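Local coordinates for protein transcriptional regulator (Corynebacterium diphtheriae, PDB 3LMM) that is of unknown function but is probably a transcriptional regulator that binds DNA, at residues N282-I296 against L405-L417. Residues are numbered along the deposited sequence; the frame is centred on the assembly and turned at random.
Sequences NTVVEGFVHKPVPEI and LVGGRPVLPVLEL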
# COMPACT_ATOMS: atom_id res chain seq x y z
N ASN A 282 29.03 1.29 -6.69
CA ASN A 282 30.24 0.59 -7.10
C ASN A 282 29.99 -0.59 -8.05
O ASN A 282 28.87 -1.06 -8.20
CB ASN A 282 31.00 0.12 -5.87
CG ASN A 282 30.09 -0.41 -4.79
OD1 ASN A 282 29.18 -1.17 -5.07
ND2 ASN A 282 30.32 0.01 -3.55
N THR A 283 31.05 -1.08 -8.67
CA THR A 283 30.93 -2.16 -9.63
C THR A 283 31.19 -3.56 -9.07
O THR A 283 32.21 -3.81 -8.42
CB THR A 283 31.87 -1.91 -10.84
OG1 THR A 283 33.22 -2.15 -10.45
CG2 THR A 283 31.75 -0.46 -11.31
N VAL A 284 30.24 -4.47 -9.33
CA VAL A 284 30.33 -5.87 -8.89
C VAL A 284 30.58 -6.77 -10.11
O VAL A 284 30.10 -6.50 -11.22
CB VAL A 284 29.02 -6.34 -8.18
CG1 VAL A 284 28.40 -5.20 -7.38
CG2 VAL A 284 28.03 -6.90 -9.19
N VAL A 285 31.32 -7.86 -9.91
CA VAL A 285 31.63 -8.77 -10.99
C VAL A 285 31.09 -10.18 -10.75
O VAL A 285 31.25 -10.75 -9.68
CB VAL A 285 33.16 -8.86 -11.19
CG1 VAL A 285 33.49 -9.74 -12.38
CG2 VAL A 285 33.74 -7.48 -11.36
N GLU A 286 30.43 -10.73 -11.77
CA GLU A 286 29.86 -12.07 -11.69
C GLU A 286 30.15 -12.77 -13.01
O GLU A 286 29.54 -12.46 -14.03
CB GLU A 286 28.35 -12.00 -11.45
CG GLU A 286 27.90 -12.12 -9.98
CD GLU A 286 27.94 -13.56 -9.46
OE1 GLU A 286 29.02 -14.19 -9.49
OE2 GLU A 286 26.88 -14.06 -9.03
N GLY A 287 31.08 -13.73 -12.98
CA GLY A 287 31.43 -14.43 -14.21
C GLY A 287 31.98 -13.41 -15.19
O GLY A 287 31.61 -13.40 -16.37
N PHE A 288 32.85 -12.55 -14.68
CA PHE A 288 33.49 -11.48 -15.44
C PHE A 288 32.51 -10.44 -15.99
O PHE A 288 32.92 -9.42 -16.55
CB PHE A 288 34.31 -12.05 -16.58
CG PHE A 288 35.41 -11.14 -17.01
CD1 PHE A 288 36.53 -10.98 -16.21
CD2 PHE A 288 35.30 -10.41 -18.18
CE1 PHE A 288 37.53 -10.10 -16.57
CE2 PHE A 288 36.30 -9.52 -18.55
CZ PHE A 288 37.41 -9.37 -17.74
N VAL A 289 31.22 -10.73 -15.84
CA VAL A 289 30.15 -9.83 -16.25
C VAL A 289 30.10 -8.83 -15.12
O VAL A 289 29.73 -9.16 -13.99
CB VAL A 289 28.80 -10.51 -16.34
CG1 VAL A 289 27.72 -9.47 -16.56
CG2 VAL A 289 28.81 -11.52 -17.47
N HIS A 290 30.50 -7.62 -15.44
CA HIS A 290 30.58 -6.51 -14.51
C HIS A 290 29.37 -5.59 -14.65
O HIS A 290 29.03 -5.15 -15.75
CB HIS A 290 31.64 -5.50 -14.96
CG HIS A 290 33.02 -6.07 -15.01
ND1 HIS A 290 33.32 -7.35 -14.61
CD2 HIS A 290 34.19 -5.52 -15.43
CE1 HIS A 290 34.61 -7.57 -14.76
NE2 HIS A 290 35.17 -6.48 -15.26
N LYS A 291 28.75 -5.24 -13.52
CA LYS A 291 27.58 -4.37 -13.51
C LYS A 291 27.67 -3.34 -12.37
O LYS A 291 28.10 -3.68 -11.27
CB LYS A 291 26.31 -5.18 -13.31
CG LYS A 291 26.19 -6.41 -14.21
CD LYS A 291 25.48 -7.57 -13.47
CE LYS A 291 26.25 -8.01 -12.22
NZ LYS A 291 25.50 -8.98 -11.38
N PRO A 292 27.27 -2.09 -12.61
CA PRO A 292 27.31 -1.05 -11.58
C PRO A 292 26.11 -1.17 -10.63
O PRO A 292 24.96 -1.15 -11.08
CB PRO A 292 27.26 0.22 -12.39
CG PRO A 292 26.31 -0.16 -13.48
CD PRO A 292 26.87 -1.51 -13.91
N VAL A 293 26.38 -1.29 -9.33
CA VAL A 293 25.34 -1.43 -8.31
C VAL A 293 25.48 -0.38 -7.20
O VAL A 293 26.50 -0.34 -6.50
CB VAL A 293 25.44 -2.81 -7.64
CG1 VAL A 293 24.40 -2.94 -6.56
CG2 VAL A 293 25.31 -3.90 -8.67
N PRO A 294 24.45 0.48 -7.00
CA PRO A 294 24.57 1.50 -5.94
C PRO A 294 24.68 0.95 -4.50
O PRO A 294 24.23 -0.16 -4.21
CB PRO A 294 23.32 2.37 -6.16
CG PRO A 294 22.34 1.43 -6.78
CD PRO A 294 23.18 0.61 -7.73
N GLU A 295 25.29 1.74 -3.61
CA GLU A 295 25.48 1.36 -2.21
C GLU A 295 24.18 0.88 -1.61
O GLU A 295 24.17 0.05 -0.71
CB GLU A 295 25.97 2.53 -1.39
CG GLU A 295 27.19 3.23 -1.90
CD GLU A 295 28.18 3.46 -0.80
OE1 GLU A 295 28.75 2.44 -0.32
OE2 GLU A 295 28.37 4.63 -0.39
N ILE A 296 23.08 1.46 -2.05
CA ILE A 296 21.77 1.01 -1.60
C ILE A 296 20.80 1.16 -2.76
O ILE A 296 20.78 2.19 -3.43
CB ILE A 296 21.26 1.74 -0.33
CG1 ILE A 296 21.00 3.21 -0.59
CG2 ILE A 296 22.26 1.60 0.80
CD1 ILE A 296 20.53 3.93 0.67
N LEU A 405 18.36 2.59 6.55
CA LEU A 405 18.70 1.66 5.48
C LEU A 405 20.19 1.42 5.50
O LEU A 405 20.96 2.34 5.25
CB LEU A 405 18.33 2.26 4.12
CG LEU A 405 16.93 1.94 3.64
CD1 LEU A 405 15.94 2.34 4.71
CD2 LEU A 405 16.66 2.67 2.35
N VAL A 406 20.60 0.19 5.78
CA VAL A 406 22.04 -0.12 5.78
C VAL A 406 22.44 -0.89 4.52
O VAL A 406 22.08 -2.06 4.36
CB VAL A 406 22.44 -0.96 7.01
CG1 VAL A 406 23.83 -1.54 6.80
CG2 VAL A 406 22.44 -0.09 8.27
N GLY A 407 23.19 -0.25 3.62
CA GLY A 407 23.58 -0.91 2.39
C GLY A 407 25.04 -1.30 2.21
O GLY A 407 25.68 -1.84 3.11
N GLY A 408 25.57 -1.04 1.02
CA GLY A 408 26.95 -1.39 0.73
C GLY A 408 27.03 -2.40 -0.40
O GLY A 408 26.10 -2.54 -1.19
N ARG A 409 28.15 -3.10 -0.50
CA ARG A 409 28.31 -4.08 -1.56
C ARG A 409 27.32 -5.23 -1.41
O ARG A 409 27.01 -5.66 -0.29
CB ARG A 409 29.73 -4.64 -1.59
CG ARG A 409 30.72 -3.78 -2.36
CD ARG A 409 32.10 -4.40 -2.38
NE ARG A 409 32.96 -3.67 -3.29
CZ ARG A 409 32.91 -3.78 -4.61
NH1 ARG A 409 32.04 -4.61 -5.18
NH2 ARG A 409 33.72 -3.05 -5.37
N PRO A 410 26.79 -5.74 -2.53
CA PRO A 410 25.84 -6.84 -2.44
C PRO A 410 26.58 -8.13 -2.08
O PRO A 410 27.79 -8.25 -2.29
CB PRO A 410 25.22 -6.88 -3.83
CG PRO A 410 26.36 -6.43 -4.71
CD PRO A 410 26.97 -5.30 -3.93
N VAL A 411 25.84 -9.08 -1.50
CA VAL A 411 26.41 -10.37 -1.13
C VAL A 411 26.13 -11.36 -2.27
O VAL A 411 25.01 -11.85 -2.42
CB VAL A 411 25.82 -10.87 0.24
CG1 VAL A 411 24.31 -10.87 0.20
CG2 VAL A 411 26.34 -12.27 0.55
N LEU A 412 27.16 -11.63 -3.07
CA LEU A 412 27.07 -12.52 -4.22
C LEU A 412 26.27 -13.81 -4.01
O LEU A 412 25.27 -14.02 -4.70
CB LEU A 412 28.48 -12.89 -4.71
CG LEU A 412 29.32 -11.81 -5.39
CD1 LEU A 412 28.56 -11.26 -6.58
CD2 LEU A 412 29.66 -10.70 -4.40
N PRO A 413 26.68 -14.67 -3.06
CA PRO A 413 25.91 -15.90 -2.87
C PRO A 413 24.40 -15.68 -2.82
O PRO A 413 23.63 -16.38 -3.49
CB PRO A 413 26.49 -16.47 -1.58
CG PRO A 413 27.06 -15.29 -0.88
CD PRO A 413 27.68 -14.52 -2.00
N VAL A 414 23.96 -14.70 -2.05
CA VAL A 414 22.53 -14.41 -1.96
C VAL A 414 21.96 -14.00 -3.32
O VAL A 414 20.85 -14.40 -3.68
CB VAL A 414 22.26 -13.31 -0.93
CG1 VAL A 414 20.83 -12.80 -1.08
CG2 VAL A 414 22.49 -13.85 0.47
N LEU A 415 22.71 -13.20 -4.06
CA LEU A 415 22.26 -12.74 -5.38
C LEU A 415 21.94 -13.90 -6.28
O LEU A 415 20.91 -13.91 -6.95
CB LEU A 415 23.32 -11.89 -6.05
CG LEU A 415 23.42 -10.45 -5.57
CD1 LEU A 415 24.65 -9.83 -6.17
CD2 LEU A 415 22.16 -9.68 -5.97
N GLU A 416 22.86 -14.87 -6.31
CA GLU A 416 22.71 -16.06 -7.14
C GLU A 416 21.63 -16.99 -6.59
O GLU A 416 20.90 -17.62 -7.36
CB GLU A 416 24.05 -16.79 -7.26
CG GLU A 416 24.92 -16.73 -6.01
CD GLU A 416 26.30 -17.36 -6.21
OE1 GLU A 416 26.39 -18.61 -6.21
OE2 GLU A 416 27.28 -16.59 -6.36
N LEU A 417 21.51 -17.06 -5.27
CA LEU A 417 20.48 -17.91 -4.67
C LEU A 417 19.15 -17.42 -5.21
O LEU A 417 18.31 -18.21 -5.63
CB LEU A 417 20.51 -17.80 -3.14
CG LEU A 417 19.40 -18.47 -2.32
CD1 LEU A 417 18.13 -17.65 -2.38
CD2 LEU A 417 19.16 -19.88 -2.81
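The backbone oxygen of T283 takes two weak hydrogen bonds from one guanidinium group, R409 NH1 at 3.3 Å and R409 NH2 at 3.5 Å. It lies at the edge of that group, in its plane. The R409 chain runs extended from CG to NE, with chi2 at -178°, and this carries the charged end out to strand 282-286. N282 CB sits over one guanidinium face. Next along the chain, P410 turns its ring to the hairpin. The CG corner of the P410 ring meets V284 CG1 at 3.6 Å, and V293 CG1 lies more loosely near P410 CD. Near the turn, the side chains of E286 and L412 lie alongside, pointing opposite ways, and E286 CG lies 3.6 Å from L412 CD1. E286 is poorly ordered. At the other end, the backbone N of G408 points at E295 O, but the modelled distance is too short to trust in detail. I296 CG2 lies against the backbone of G407. The carboxylate of E295 is held by K280 and S329. The contact joins a two-stranded antiparallel beta-hairpin, closed by a type I' turn, to the linker between strand 400-406 of the six-stranded mixed sheet and helix 412-419, and to the first turn of that helix.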